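Local atomic coordinates of arginyl-trna synthetase (Thermus thermophilus, PDB entry 1IQ0), a protein that probably joins L-arginine to its cognate tRNA at the expense of ATP, as a monomeric class I aminoacyl-tRNA synthetase. Residues A[123-134]-A[227-235]; A[383-392]-A[451-459]. One frame throughout, in Å; residues are numbered along the deposited sequence.

Contact 1 of 2, residues A[123-134]-A[227-235]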
loop_
_atom_site.group_PDB
_atom_site.type_symbol
_atom_site.label_atom_id
_atom_site.label_comp_id
_atom_site.label_asym_id
_atom_site.label_seq_id
_atom_site.Cartn_x
_atom_site.Cartn_y
_atom_site.Cartn_z
ATOM N N LEU A 123 -4.346 8.641 -8.196
ATOM C CA LEU A 123 -4.588 8.739 -6.758
ATOM C C LEU A 123 -4.481 7.403 -6.044
ATOM O O LEU A 123 -3.735 7.267 -5.080
ATOM C CB LEU A 123 -5.977 9.314 -6.489
ATOM C CG LEU A 123 -6.069 10.663 -5.786
ATOM C CD1 LEU A 123 -7.533 10.986 -5.574
ATOM C CD2 LEU A 123 -5.326 10.623 -4.463
ATOM N N ARG A 124 -5.249 6.426 -6.507
ATOM C CA ARG A 124 -5.236 5.111 -5.890
ATOM C C ARG A 124 -3.840 4.479 -5.921
ATOM O O ARG A 124 -3.408 3.869 -4.939
ATOM C CB ARG A 124 -6.243 4.178 -6.570
ATOM C CG ARG A 124 -6.068 2.736 -6.130
ATOM C CD ARG A 124 -7.290 2.121 -5.488
ATOM N NE ARG A 124 -8.288 1.707 -6.459
ATOM C CZ ARG A 124 -9.225 0.788 -6.230
ATOM N NH1 ARG A 124 -9.294 0.170 -5.063
ATOM N NH2 ARG A 124 -10.118 0.507 -7.166
ATOM N N ASN A 125 -3.147 4.633 -7.048
ATOM C CA ASN A 125 -1.806 4.079 -7.222
ATOM C C ASN A 125 -0.913 4.554 -6.087
ATOM O O ASN A 125 -0.308 3.751 -5.384
ATOM C CB ASN A 125 -1.220 4.535 -8.570
ATOM C CG ASN A 125 0.160 3.948 -8.849
ATOM O OD1 ASN A 125 0.388 3.341 -9.902
ATOM N ND2 ASN A 125 1.087 4.129 -7.913
ATOM N N ILE A 126 -0.842 5.868 -5.923
ATOM C CA ILE A 126 -0.018 6.482 -4.895
ATOM C C ILE A 126 -0.441 6.060 -3.486
ATOM O O ILE A 126 0.395 5.660 -2.672
ATOM C CB ILE A 126 -0.077 8.028 -5.010
ATOM C CG1 ILE A 126 0.380 8.451 -6.409
ATOM C CG2 ILE A 126 0.796 8.674 -3.935
ATOM C CD1 ILE A 126 0.430 9.947 -6.629
ATOM N N ALA A 127 -1.740 6.144 -3.208
ATOM C CA ALA A 127 -2.265 5.782 -1.894
ATOM C C ALA A 127 -1.976 4.326 -1.534
ATOM O O ALA A 127 -1.506 4.039 -0.435
ATOM C CB ALA A 127 -3.779 6.046 -1.839
ATOM N N LEU A 128 -2.258 3.420 -2.465
ATOM C CA LEU A 128 -2.045 1.987 -2.270
ATOM C C LEU A 128 -0.564 1.648 -2.099
ATOM O O LEU A 128 -0.186 0.889 -1.201
ATOM C CB LEU A 128 -2.578 1.210 -3.476
ATOM C CG LEU A 128 -3.540 0.042 -3.260
ATOM C CD1 LEU A 128 -3.762 -0.640 -4.604
ATOM C CD2 LEU A 128 -2.994 -0.950 -2.231
ATOM N N GLY A 129 0.264 2.207 -2.978
ATOM C CA GLY A 129 1.691 1.949 -2.927
ATOM C C GLY A 129 2.363 2.457 -1.667
ATOM O O GLY A 129 3.140 1.737 -1.033
ATOM N N ASP A 130 2.072 3.701 -1.303
ATOM C CA ASP A 130 2.654 4.295 -0.109
ATOM C C ASP A 130 2.217 3.519 1.137
ATOM O O ASP A 130 3.024 3.240 2.022
ATOM C CB ASP A 130 2.223 5.761 0.021
ATOM C CG ASP A 130 2.777 6.412 1.263
ATOM O OD1 ASP A 130 4.017 6.570 1.347
ATOM O OD2 ASP A 130 1.986 6.751 2.165
ATOM N N ALA A 131 0.937 3.167 1.191
ATOM C CA ALA A 131 0.401 2.431 2.330
ATOM C C ALA A 131 1.065 1.064 2.498
ATOM O O ALA A 131 1.494 0.714 3.597
ATOM C CB ALA A 131 -1.119 2.272 2.189
ATOM N N ILE A 132 1.163 0.286 1.425
ATOM C CA ILE A 132 1.782 -1.024 1.558
ATOM C C ILE A 132 3.261 -0.881 1.902
ATOM O O ILE A 132 3.812 -1.724 2.599
ATOM C CB ILE A 132 1.600 -1.903 0.281
ATOM C CG1 ILE A 132 1.955 -3.355 0.603
ATOM C CG2 ILE A 132 2.496 -1.413 -0.849
ATOM C CD1 ILE A 132 1.187 -3.936 1.774
ATOM N N ALA A 133 3.900 0.189 1.431
ATOM C CA ALA A 133 5.308 0.422 1.743
ATOM C C ALA A 133 5.462 0.678 3.243
ATOM O O ALA A 133 6.360 0.130 3.882
ATOM C CB ALA A 133 5.851 1.628 0.958
ATOM N N ARG A 134 4.592 1.528 3.790
ATOM C CA ARG A 134 4.620 1.860 5.215
ATOM C C ARG A 134 4.318 0.628 6.077
ATOM O O ARG A 134 4.993 0.369 7.074
ATOM C CB ARG A 134 3.582 2.942 5.535
ATOM C CG ARG A 134 3.883 4.323 4.967
ATOM C CD ARG A 134 2.713 5.248 5.215
ATOM N NE ARG A 134 2.959 6.607 4.742
ATOM C CZ ARG A 134 3.601 7.543 5.432
ATOM N NH1 ARG A 134 4.070 7.277 6.641
ATOM N NH2 ARG A 134 3.763 8.752 4.911
ATOM N N MET A 227 2.520 14.754 -5.149
ATOM C CA MET A 227 2.900 13.510 -4.480
ATOM C C MET A 227 3.139 13.803 -3.002
ATOM O O MET A 227 2.706 13.055 -2.129
ATOM C CB MET A 227 4.183 12.950 -5.098
ATOM C CG MET A 227 4.037 12.479 -6.539
ATOM S SD MET A 227 5.644 12.129 -7.308
ATOM C CE MET A 227 5.246 12.423 -9.074
ATOM N N HIS A 228 3.839 14.904 -2.743
ATOM C CA HIS A 228 4.152 15.338 -1.390
ATOM C C HIS A 228 2.876 15.662 -0.604
ATOM O O HIS A 228 2.745 15.281 0.557
ATOM C CB HIS A 228 5.052 16.575 -1.434
ATOM C CG HIS A 228 5.438 17.083 -0.080
ATOM N ND1 HIS A 228 6.330 16.420 0.739
ATOM C CD2 HIS A 228 5.019 18.166 0.618
ATOM C CE1 HIS A 228 6.441 17.073 1.882
ATOM N NE2 HIS A 228 5.656 18.135 1.835
ATOM N N ALA A 229 1.937 16.357 -1.239
ATOM C CA ALA A 229 0.688 16.722 -0.573
ATOM C C ALA A 229 -0.152 15.490 -0.271
ATOM O O ALA A 229 -1.029 15.533 0.585
ATOM C CB ALA A 229 -0.111 17.695 -1.436
ATOM N N LEU A 230 0.105 14.395 -0.983
ATOM C CA LEU A 230 -0.638 13.163 -0.746
ATOM C C LEU A 230 0.031 12.351 0.353
ATOM O O LEU A 230 -0.403 11.254 0.675
ATOM C CB LEU A 230 -0.723 12.336 -2.029
ATOM C CG LEU A 230 -1.666 12.883 -3.102
ATOM C CD1 LEU A 230 -1.535 12.049 -4.371
ATOM C CD2 LEU A 230 -3.104 12.857 -2.585
ATOM N N ASN A 231 1.092 12.914 0.919
ATOM C CA ASN A 231 1.862 12.292 1.994
ATOM C C ASN A 231 2.497 10.956 1.588
ATOM O O ASN A 231 2.549 10.010 2.372
ATOM C CB ASN A 231 0.987 12.128 3.247
ATOM C CG ASN A 231 1.803 11.770 4.491
ATOM O OD1 ASN A 231 2.937 12.229 4.665
ATOM N ND2 ASN A 231 1.219 10.958 5.366
ATOM N N ALA A 232 2.979 10.900 0.350
ATOM C CA ALA A 232 3.648 9.714 -0.193
ATOM C C ALA A 232 5.153 9.887 0.027
ATOM O O ALA A 232 5.652 11.012 0.028
ATOM C CB ALA A 232 3.350 9.587 -1.683
ATOM N N ARG A 233 5.876 8.786 0.209
ATOM C CA ARG A 233 7.323 8.865 0.432
ATOM C C ARG A 233 8.102 8.161 -0.683
ATOM O O ARG A 233 7.647 7.157 -1.218
ATOM C CB ARG A 233 7.695 8.226 1.778
ATOM C CG ARG A 233 6.661 8.413 2.885
ATOM C CD ARG A 233 7.135 7.855 4.234
ATOM N NE ARG A 233 7.795 6.552 4.130
ATOM C CZ ARG A 233 7.287 5.487 3.514
ATOM N NH1 ARG A 233 6.098 5.555 2.934
ATOM N NH2 ARG A 233 7.974 4.350 3.471
ATOM N N TYR A 234 9.275 8.686 -1.032
ATOM C CA TYR A 234 10.094 8.075 -2.077
ATOM C C TYR A 234 11.564 8.042 -1.705
ATOM O O TYR A 234 12.087 8.988 -1.116
ATOM C CB TYR A 234 9.961 8.829 -3.408
ATOM C CG TYR A 234 8.546 8.986 -3.901
ATOM C CD1 TYR A 234 7.761 10.059 -3.485
ATOM C CD2 TYR A 234 7.978 8.046 -4.766
ATOM C CE1 TYR A 234 6.448 10.201 -3.917
ATOM C CE2 TYR A 234 6.659 8.173 -5.200
ATOM C CZ TYR A 234 5.903 9.255 -4.770
ATOM O OH TYR A 234 4.599 9.381 -5.170
ATOM N N ASP A 235 12.235 6.952 -2.063
ATOM C CA ASP A 235 13.662 6.829 -1.796
ATOM C C ASP A 235 14.470 7.019 -3.080
ATOM O O ASP A 235 15.498 7.697 -3.090
ATOM C CB ASP A 235 13.987 5.453 -1.217
ATOM C CG ASP A 235 13.330 5.217 0.121
ATOM O OD1 ASP A 235 12.369 4.421 0.178
ATOM O OD2 ASP A 235 13.776 5.837 1.113
HETATM O O HOH W 1 5.818 5.560 -0.542
#
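Asp-130 of helix 120-138, the helix that starts within the HIGH motif of this class I synthetase, meets Ala-232 and Arg-233 in a buried helix-to-turn contact centred on a salt-bridge network. The turn follows helix 213-229, which ends in a Schellman motif with Asn-231 at positive phi; from there the chain runs on to strand 236-239 of the Rossmann-fold catalytic sheet. Asp-130 carries CG anti to its backbone N (chi1 179°), which sends the carboxylate across to the turn. Its OD1 takes the Arg-233 backbone N from above the carboxylate plane and forms a salt bridge with Arg-233 NH1 at 2.8 Å. OD2 receives Arg-134 NE, one helical turn on, at 2.8 Å and has a second cationic partner in Arg-443 of helix 430-448. The extended Arg-134 chain brings its guanidinium edge to the turn, where NH2 donates to Asn-231 O at 3.1 Å, nearly in the guanidinium plane. Arg-233, bent at chi3, lays CD over one face of that guanidinium. The two guanidinium groups, with Arg-134 NE 3.8 Å from Arg-233 NH1, gather round one carboxylate, which probably favours an ionised Asp-130. Toward the start of the helix the contact turns apolar: Leu-123 and Ile-126 each cross Leu-230 at about a right angle, CD1 of Ile-126 lying 3.7 Å from Leu-230 CD1. The other Ile-126 branch, CG2, presses on Ala-232 CB at 3.5 Å. A water molecule bridges the two segments, donating to Asp-130 OD1 at 2.8 Å and, at a distance modelled rather short, to Arg-233 O.

Contact 2 of 2, residues A[383-392]-A[451-459]; sequences LAYETVLLEG and PKKQIDFRY
Val-388, Leu-389 and Leu-390 pair in parallel with Ile-455, Asp-456 and Phe-457, adding the short edge strand 455-457 to the catalytic-domain sheet. The backbone ladder runs from Ile-455 N to Thr-387 O through to Glu-391 N on Phe-457 O, and the second of its four bonds, Leu-389 N to Ile-455 O, is nearly straight (174°). Farther back, Glu-386 N reaches Pro-451 O. On the face with Val-388 and Ile-455, Leu-390 and Phe-457 both hold CG anti to the backbone N, and their side chains run alongside each other in the same direction. Leu-390 CD1 lies at the phenyl edge, in the ring plane, 3.8 Å from Phe-457 CD2, and also approaches Tyr-459. Helix 430-448 packs on this face through Met-446 and Ile-442. Leu-389 points to the opposite face, with Asp-456, and its CD1 comes near Gln-454 OE1; the extended Gln-454 side chain runs beside that of Thr-387, pointing the same way. Glu-386 bends back at chi2 (-55°), letting OE1 of Glu-386 accept the N-H of the next residue, Thr-387 N, at 2.9 Å; OE2 pairs with Arg-356. Beyond the strands, Asp-456 receives Gly-392 N on the syn side of OD1 at 2.7 Å, and its OD2 forms a salt bridge with Arg-458 NH1. Glu-391 OE2 accepts Tyr-459 N at 3.1 Å, at the start of helix 459-463. Glu-391 OE1 stands above one face of the Arg-458 guanidinium, 3.8 Å from Arg-458 NH2, a long ion pair with no N-H directed at it. Two carboxylates, of Asp-456 and Glu-391, thus hold this end by a bond each to a backbone N-H, and Arg-458 probably balances their charge.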
loop_
_atom_site.group_PDB
_atom_site.type_symbol
_atom_site.label_atom_id
_atom_site.label_comp_id
_atom_site.label_asym_id
_atom_site.label_seq_id
_atom_site.Cartn_x
_atom_site.Cartn_y
_atom_site.Cartn_z
ATOM N N LEU A 383 0.576 -5.416 -7.768
ATOM C CA LEU A 383 -0.557 -4.990 -6.978
ATOM C C LEU A 383 -1.388 -4.203 -7.987
ATOM O O LEU A 383 -1.145 -3.017 -8.226
ATOM C CB LEU A 383 -0.099 -4.105 -5.810
ATOM C CG LEU A 383 -1.145 -3.740 -4.749
ATOM C CD1 LEU A 383 -1.911 -4.988 -4.339
ATOM C CD2 LEU A 383 -0.464 -3.105 -3.539
ATOM N N ALA A 384 -2.337 -4.890 -8.615
ATOM C CA ALA A 384 -3.194 -4.275 -9.622
ATOM C C ALA A 384 -4.443 -3.683 -8.982
ATOM O O ALA A 384 -5.027 -4.274 -8.076
ATOM C CB ALA A 384 -3.582 -5.309 -10.678
ATOM N N TYR A 385 -4.856 -2.518 -9.464
ATOM C CA TYR A 385 -6.028 -1.862 -8.907
ATOM C C TYR A 385 -7.025 -1.428 -9.971
ATOM O O TYR A 385 -6.660 -1.182 -11.120
ATOM C CB TYR A 385 -5.584 -0.653 -8.088
ATOM C CG TYR A 385 -4.791 0.340 -8.895
ATOM C CD1 TYR A 385 -5.430 1.327 -9.647
ATOM C CD2 TYR A 385 -3.391 0.283 -8.926
ATOM C CE1 TYR A 385 -4.693 2.236 -10.406
ATOM C CE2 TYR A 385 -2.650 1.185 -9.680
ATOM C CZ TYR A 385 -3.306 2.159 -10.414
ATOM O OH TYR A 385 -2.574 3.073 -11.134
ATOM N N GLU A 386 -8.291 -1.345 -9.574
ATOM C CA GLU A 386 -9.355 -0.930 -10.477
ATOM C C GLU A 386 -9.465 0.588 -10.593
ATOM O O GLU A 386 -8.797 1.340 -9.881
ATOM C CB GLU A 386 -10.698 -1.493 -10.012
ATOM C CG GLU A 386 -11.124 -2.766 -10.717
ATOM C CD GLU A 386 -11.158 -2.615 -12.232
ATOM O OE1 GLU A 386 -11.253 -1.470 -12.726
ATOM O OE2 GLU A 386 -11.102 -3.651 -12.927
ATOM N N THR A 387 -10.337 1.015 -11.497
ATOM C CA THR A 387 -10.584 2.422 -11.787
ATOM C C THR A 387 -11.212 3.171 -10.615
ATOM O O THR A 387 -11.877 2.580 -9.764
ATOM C CB THR A 387 -11.543 2.564 -12.989
ATOM O OG1 THR A 387 -11.108 1.710 -14.052
ATOM C CG2 THR A 387 -11.579 3.999 -13.485
ATOM N N VAL A 388 -10.998 4.481 -10.600
ATOM C CA VAL A 388 -11.554 5.348 -9.582
ATOM C C VAL A 388 -12.419 6.396 -10.272
ATOM O O VAL A 388 -11.951 7.114 -11.159
ATOM C CB VAL A 388 -10.459 6.081 -8.777
ATOM C CG1 VAL A 388 -11.110 7.088 -7.826
ATOM C CG2 VAL A 388 -9.634 5.080 -7.990
ATOM N N LEU A 389 -13.684 6.468 -9.871
ATOM C CA LEU A 389 -14.615 7.439 -10.435
ATOM C C LEU A 389 -14.687 8.644 -9.503
ATOM O O LEU A 389 -14.422 8.526 -8.304
ATOM C CB LEU A 389 -16.013 6.821 -10.569
ATOM C CG LEU A 389 -16.143 5.521 -11.363
ATOM C CD1 LEU A 389 -17.576 5.014 -11.307
ATOM C CD2 LEU A 389 -15.724 5.768 -12.798
ATOM N N LEU A 390 -15.033 9.801 -10.055
ATOM C CA LEU A 390 -15.179 11.016 -9.258
ATOM C C LEU A 390 -16.645 11.437 -9.381
ATOM O O LEU A 390 -17.094 11.859 -10.450
ATOM C CB LEU A 390 -14.267 12.132 -9.774
ATOM C CG LEU A 390 -14.379 13.455 -8.995
ATOM C CD1 LEU A 390 -14.013 13.228 -7.530
ATOM C CD2 LEU A 390 -13.458 14.499 -9.609
ATOM N N GLU A 391 -17.389 11.300 -8.286
ATOM C CA GLU A 391 -18.806 11.636 -8.273
ATOM C C GLU A 391 -19.546 10.807 -9.322
ATOM O O GLU A 391 -20.379 11.327 -10.062
ATOM C CB GLU A 391 -19.007 13.130 -8.548
ATOM C CG GLU A 391 -18.583 14.062 -7.405
ATOM C CD GLU A 391 -19.426 13.891 -6.140
ATOM O OE1 GLU A 391 -20.613 13.516 -6.256
ATOM O OE2 GLU A 391 -18.908 14.147 -5.032
ATOM N N GLY A 392 -19.226 9.515 -9.378
ATOM C CA GLY A 392 -19.854 8.608 -10.327
ATOM C C GLY A 392 -19.457 8.836 -11.775
ATOM O O GLY A 392 -20.056 8.267 -12.687
ATOM N N PRO A 451 -8.453 -3.714 -3.950
ATOM C CA PRO A 451 -7.897 -3.239 -5.225
ATOM C C PRO A 451 -8.661 -3.711 -6.470
ATOM O O PRO A 451 -8.799 -2.972 -7.442
ATOM C CB PRO A 451 -6.463 -3.779 -5.198
ATOM C CG PRO A 451 -6.156 -3.870 -3.734
ATOM C CD PRO A 451 -7.430 -4.444 -3.180
ATOM N N LYS A 452 -9.147 -4.944 -6.430
ATOM C CA LYS A 452 -9.888 -5.525 -7.549
ATOM C C LYS A 452 -11.251 -4.870 -7.764
ATOM O O LYS A 452 -11.864 -5.023 -8.822
ATOM C CB LYS A 452 -10.067 -7.027 -7.313
ATOM C CG LYS A 452 -8.753 -7.802 -7.308
ATOM C CD LYS A 452 -8.634 -8.758 -6.119
ATOM C CE LYS A 452 -8.326 -8.026 -4.813
ATOM N NZ LYS A 452 -9.431 -7.136 -4.373
ATOM N N LYS A 453 -11.726 -4.145 -6.757
ATOM C CA LYS A 453 -13.014 -3.471 -6.851
ATOM C C LYS A 453 -12.843 -2.011 -7.240
ATOM O O LYS A 453 -11.872 -1.363 -6.858
ATOM C CB LYS A 453 -13.775 -3.563 -5.524
ATOM C CG LYS A 453 -14.412 -4.920 -5.256
ATOM C CD LYS A 453 -15.089 -4.947 -3.886
ATOM C CE LYS A 453 -16.118 -6.065 -3.777
ATOM N NZ LYS A 453 -15.565 -7.416 -4.057
ATOM N N GLN A 454 -13.802 -1.512 -8.007
ATOM C CA GLN A 454 -13.816 -0.132 -8.477
ATOM C C GLN A 454 -14.224 0.811 -7.330
ATOM O O GLN A 454 -14.990 0.426 -6.447
ATOM C CB GLN A 454 -14.817 -0.027 -9.626
ATOM C CG GLN A 454 -14.575 1.083 -10.620
ATOM C CD GLN A 454 -15.512 0.986 -11.812
ATOM O OE1 GLN A 454 -16.726 1.158 -11.681
ATOM N NE2 GLN A 454 -14.952 0.698 -12.981
ATOM N N ILE A 455 -13.708 2.037 -7.344
ATOM C CA ILE A 455 -14.043 3.019 -6.313
ATOM C C ILE A 455 -14.745 4.238 -6.916
ATOM O O ILE A 455 -14.411 4.675 -8.013
ATOM C CB ILE A 455 -12.779 3.550 -5.590
ATOM C CG1 ILE A 455 -12.066 2.425 -4.847
ATOM C CG2 ILE A 455 -13.161 4.646 -4.610
ATOM C CD1 ILE A 455 -10.746 2.860 -4.246
ATOM N N ASP A 456 -15.718 4.781 -6.197
ATOM C CA ASP A 456 -16.413 5.989 -6.643
ATOM C C ASP A 456 -16.182 7.010 -5.533
ATOM O O ASP A 456 -16.819 6.940 -4.484
ATOM C CB ASP A 456 -17.919 5.746 -6.806
ATOM C CG ASP A 456 -18.646 6.948 -7.412
ATOM O OD1 ASP A 456 -18.063 8.048 -7.442
ATOM O OD2 ASP A 456 -19.807 6.795 -7.858
ATOM N N PHE A 457 -15.261 7.944 -5.753
ATOM C CA PHE A 457 -14.963 8.955 -4.746
ATOM C C PHE A 457 -15.951 10.117 -4.773
ATOM O O PHE A 457 -15.984 10.890 -5.734
ATOM C CB PHE A 457 -13.549 9.508 -4.933
ATOM C CG PHE A 457 -13.134 10.477 -3.856
ATOM C CD1 PHE A 457 -12.650 10.012 -2.632
ATOM C CD2 PHE A 457 -13.278 11.848 -4.041
ATOM C CE1 PHE A 457 -12.317 10.901 -1.603
ATOM C CE2 PHE A 457 -12.950 12.748 -3.021
ATOM C CZ PHE A 457 -12.468 12.268 -1.793
ATOM N N ARG A 458 -16.751 10.242 -3.716
ATOM C CA ARG A 458 -17.723 11.335 -3.623
ATOM C C ARG A 458 -17.339 12.159 -2.398
ATOM O O ARG A 458 -17.273 11.637 -1.290
ATOM C CB ARG A 458 -19.140 10.768 -3.494
ATOM C CG ARG A 458 -19.439 9.677 -4.522
ATOM C CD ARG A 458 -20.839 9.101 -4.360
ATOM N NE ARG A 458 -21.843 9.883 -5.074
ATOM C CZ ARG A 458 -22.054 9.810 -6.387
ATOM N NH1 ARG A 458 -21.334 8.984 -7.134
ATOM N NH2 ARG A 458 -22.982 10.570 -6.953
ATOM N N TYR A 459 -17.066 13.441 -2.609
ATOM C CA TYR A 459 -16.639 14.330 -1.535
ATOM C C TYR A 459 -17.362 14.230 -0.195
ATOM O O TYR A 459 -16.752 13.866 0.811
ATOM C CB TYR A 459 -16.679 15.787 -2.003
ATOM C CG TYR A 459 -15.698 16.111 -3.107
ATOM C CD1 TYR A 459 -16.105 16.159 -4.441
ATOM C CD2 TYR A 459 -14.360 16.370 -2.817
ATOM C CE1 TYR A 459 -15.199 16.464 -5.461
ATOM C CE2 TYR A 459 -13.450 16.673 -3.821
ATOM C CZ TYR A 459 -13.873 16.721 -5.139
ATOM O OH TYR A 459 -12.978 17.045 -6.124
#

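In the fold
From the N terminus, the chain enters helix 120-138 and makes a largely helical excursion before 227-235 returns to it, closing contact 1. It continues through further strands of the sheet, among them 236-239 and 348-354, to strand 380-390. A second excursion, whose secondary structure is helical and includes helices 405-423 and 430-448, ends when 451-459 closes contact 2. The two loops thus follow in series and neither nest nor cross. Their centres lie 16 Å apart, yet helix 120-138 joins them: Arg-124 donates to the backbone oxygen of Lys-453 and, weakly, to that of Glu-386, and Leu-128 packs on Leu-383. Contact 1 ties that helix to the turn after helix 213-229; contact 2 completes the sheet edge.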